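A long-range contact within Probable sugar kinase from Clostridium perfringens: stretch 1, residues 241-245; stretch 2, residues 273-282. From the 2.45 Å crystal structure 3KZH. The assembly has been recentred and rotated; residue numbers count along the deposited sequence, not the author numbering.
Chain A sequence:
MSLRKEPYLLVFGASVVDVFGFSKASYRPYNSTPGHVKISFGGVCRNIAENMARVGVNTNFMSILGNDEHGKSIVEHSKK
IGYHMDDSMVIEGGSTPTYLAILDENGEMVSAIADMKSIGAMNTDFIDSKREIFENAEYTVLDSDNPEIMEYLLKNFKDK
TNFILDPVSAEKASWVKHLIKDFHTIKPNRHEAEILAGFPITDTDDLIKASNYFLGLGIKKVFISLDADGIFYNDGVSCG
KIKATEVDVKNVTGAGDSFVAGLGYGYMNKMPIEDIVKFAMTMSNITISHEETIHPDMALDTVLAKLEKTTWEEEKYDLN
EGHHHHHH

Stretch 1 (241-245) KIKAT
Stretch 2, residues 273-282: IEDIVKFAMT

Residues 241-244 form the end of a strand, and residues 273-282 form a helix that continues beyond the stretch. The two run in roughly the same direction, with 32° between their N-to-C axes (signed crossing angle -32°) and a closest axial approach of 9.3 Å. In register, Ile 242 CA lies 7.5 Å from Val 277 CA, and Ala 244 CA lies 8.0 Å from Met 281 CA. Strand phi/psi values run from -146/128 at Lys 241 to -105/142 at Ala 244. The helix stays near -65/-40, and its bonds include Met 281 N to Val 277 O at 3.0 Å. The Thr 282 side chain (m) turns back along the helix, and its OG1 donates to Lys 278 O at 2.8 Å.

No hydrogen bond joins the stretches; the contact is mainly apolar. Strand alternation points Ile 242 and Ala 244 toward the helix and Lys 241 and Lys 243 away. Ile 242 is the centre. With chi1 m (-62°) and chi2 t (167°), its CD1 reaches the helix, 4.0 Å from Val 277 CG1 and 3.8 Å from Glu 274 O. That oxygen already accepts from Lys 278 N at 3.2 Å, so the methyl packs against a paired carbonyl. Val 277 is t (176°). Lys 278 is m, t, t, t, and this extended chain brings its aliphatic CE within 4.3 Å of Ile 242 CD1; its NZ is hydrogen-bonded elsewhere in the structure.

Met 281 is a selenomethionine. Its chi1 is off-well at -139°, chi2 is t (176°) and chi3 is m (-37°). This shape places SE 3.4 Å from Ile 242 O, a close approach, and CE 3.8 Å from Ile 242 CG2. SE is also 4.3 Å from Lys 243 CA. Ala 244 has only a methyl, and its CB stays 5.1 Å from Met 281 SE. The stretches together bury 234 Å².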

# COMPACT_ATOMS: atom_id res chain seq x y z
N LYS A 241 -27.20 33.80 -0.30
CA LYS A 241 -25.84 33.58 0.19
C LYS A 241 -25.93 33.18 1.65
O LYS A 241 -26.60 33.85 2.44
CB LYS A 241 -25.00 34.86 0.05
CG LYS A 241 -23.53 34.72 0.46
CD LYS A 241 -22.97 36.01 1.04
CE LYS A 241 -22.67 37.04 -0.05
NZ LYS A 241 -22.08 38.28 0.54
N ILE A 242 -25.29 32.06 1.98
CA ILE A 242 -25.30 31.54 3.35
C ILE A 242 -23.86 31.34 3.82
O ILE A 242 -23.01 30.85 3.06
CB ILE A 242 -26.13 30.20 3.49
CG1 ILE A 242 -27.60 30.44 3.12
CG2 ILE A 242 -26.10 29.70 4.92
CD1 ILE A 242 -28.43 29.18 2.92
N LYS A 243 -23.61 31.70 5.07
CA LYS A 243 -22.29 31.59 5.67
C LYS A 243 -22.46 31.04 7.08
O LYS A 243 -23.50 31.23 7.70
CB LYS A 243 -21.65 32.98 5.71
CG LYS A 243 -20.30 33.10 6.40
CD LYS A 243 -20.00 34.55 6.67
CE LYS A 243 -18.88 34.71 7.67
NZ LYS A 243 -18.56 36.14 7.90
N ALA A 244 -21.46 30.31 7.54
CA ALA A 244 -21.46 29.76 8.88
C ALA A 244 -20.51 30.58 9.74
O ALA A 244 -19.46 31.03 9.26
CB ALA A 244 -21.04 28.30 8.88
N THR A 245 -20.89 30.81 10.99
CA THR A 245 -20.05 31.54 11.93
C THR A 245 -19.22 30.47 12.66
O THR A 245 -19.48 29.27 12.51
CB THR A 245 -20.90 32.37 12.95
OG1 THR A 245 -21.69 31.50 13.77
CG2 THR A 245 -21.84 33.33 12.22
N ILE A 273 -33.27 24.03 -1.67
CA ILE A 273 -31.92 24.59 -1.87
C ILE A 273 -31.19 25.19 -0.65
O ILE A 273 -30.00 24.96 -0.49
CB ILE A 273 -31.86 25.51 -3.14
CG1 ILE A 273 -30.40 25.72 -3.57
CG2 ILE A 273 -32.55 26.84 -2.89
CD1 ILE A 273 -30.21 26.04 -5.03
N GLU A 274 -31.92 25.86 0.24
CA GLU A 274 -31.33 26.46 1.44
C GLU A 274 -30.77 25.39 2.38
O GLU A 274 -29.69 25.57 2.95
CB GLU A 274 -32.37 27.33 2.17
CG GLU A 274 -32.86 28.53 1.36
CD GLU A 274 -34.07 29.21 1.98
OE1 GLU A 274 -35.20 28.71 1.80
OE2 GLU A 274 -33.90 30.26 2.64
N ASP A 275 -31.47 24.25 2.45
CA ASP A 275 -31.05 23.13 3.29
C ASP A 275 -29.91 22.30 2.67
O ASP A 275 -29.11 21.72 3.40
CB ASP A 275 -32.26 22.26 3.68
CG ASP A 275 -33.24 22.97 4.61
OD1 ASP A 275 -32.80 23.55 5.63
OD2 ASP A 275 -34.45 22.96 4.32
N ILE A 276 -29.85 22.25 1.33
CA ILE A 276 -28.78 21.53 0.59
C ILE A 276 -27.47 22.28 0.82
O ILE A 276 -26.43 21.67 1.12
CB ILE A 276 -29.06 21.48 -0.95
CG1 ILE A 276 -30.33 20.68 -1.25
CG2 ILE A 276 -27.87 20.86 -1.70
CD1 ILE A 276 -30.73 20.67 -2.73
N VAL A 277 -27.55 23.61 0.73
CA VAL A 277 -26.43 24.54 0.92
C VAL A 277 -25.87 24.42 2.34
O VAL A 277 -24.66 24.35 2.51
CB VAL A 277 -26.88 26.00 0.57
CG1 VAL A 277 -25.81 27.00 0.83
CG2 VAL A 277 -27.21 26.09 -0.88
N LYS A 278 -26.76 24.29 3.33
CA LYS A 278 -26.38 24.17 4.73
C LYS A 278 -25.76 22.82 5.09
O LYS A 278 -24.76 22.78 5.81
CB LYS A 278 -27.58 24.43 5.65
CG LYS A 278 -27.97 25.89 5.79
CD LYS A 278 -29.17 26.01 6.71
CE LYS A 278 -29.89 27.31 6.48
NZ LYS A 278 -31.21 27.35 7.18
N PHE A 279 -26.34 21.75 4.53
CA PHE A 279 -25.89 20.36 4.74
C PHE A 279 -24.50 20.19 4.12
O PHE A 279 -23.58 19.69 4.77
CB PHE A 279 -26.91 19.35 4.14
CG PHE A 279 -26.62 17.89 4.48
CD1 PHE A 279 -27.25 17.27 5.57
CD2 PHE A 279 -25.64 17.16 3.76
CE1 PHE A 279 -26.92 15.94 5.96
CE2 PHE A 279 -25.30 15.83 4.14
CZ PHE A 279 -25.94 15.22 5.24
N ALA A 280 -24.38 20.59 2.86
CA ALA A 280 -23.13 20.52 2.11
C ALA A 280 -22.03 21.40 2.71
O ALA A 280 -20.85 21.05 2.66
CB ALA A 280 -23.37 20.88 0.67
N MSE A 281 -22.42 22.53 3.29
CA MSE A 281 -21.47 23.45 3.91
C MSE A 281 -20.97 22.90 5.23
O MSE A 281 -19.80 23.07 5.56
CB MSE A 281 -22.10 24.82 4.10
CG MSE A 281 -21.15 25.96 3.79
SE MSE A 281 -22.00 27.68 3.94
CE MSE A 281 -23.69 27.25 3.26
N THR A 282 -21.86 22.20 5.95
CA THR A 282 -21.53 21.55 7.24
C THR A 282 -20.47 20.46 6.98
O THR A 282 -19.53 20.33 7.76
CB THR A 282 -22.79 20.93 7.92
OG1 THR A 282 -23.69 21.99 8.28
CG2 THR A 282 -22.42 20.16 9.18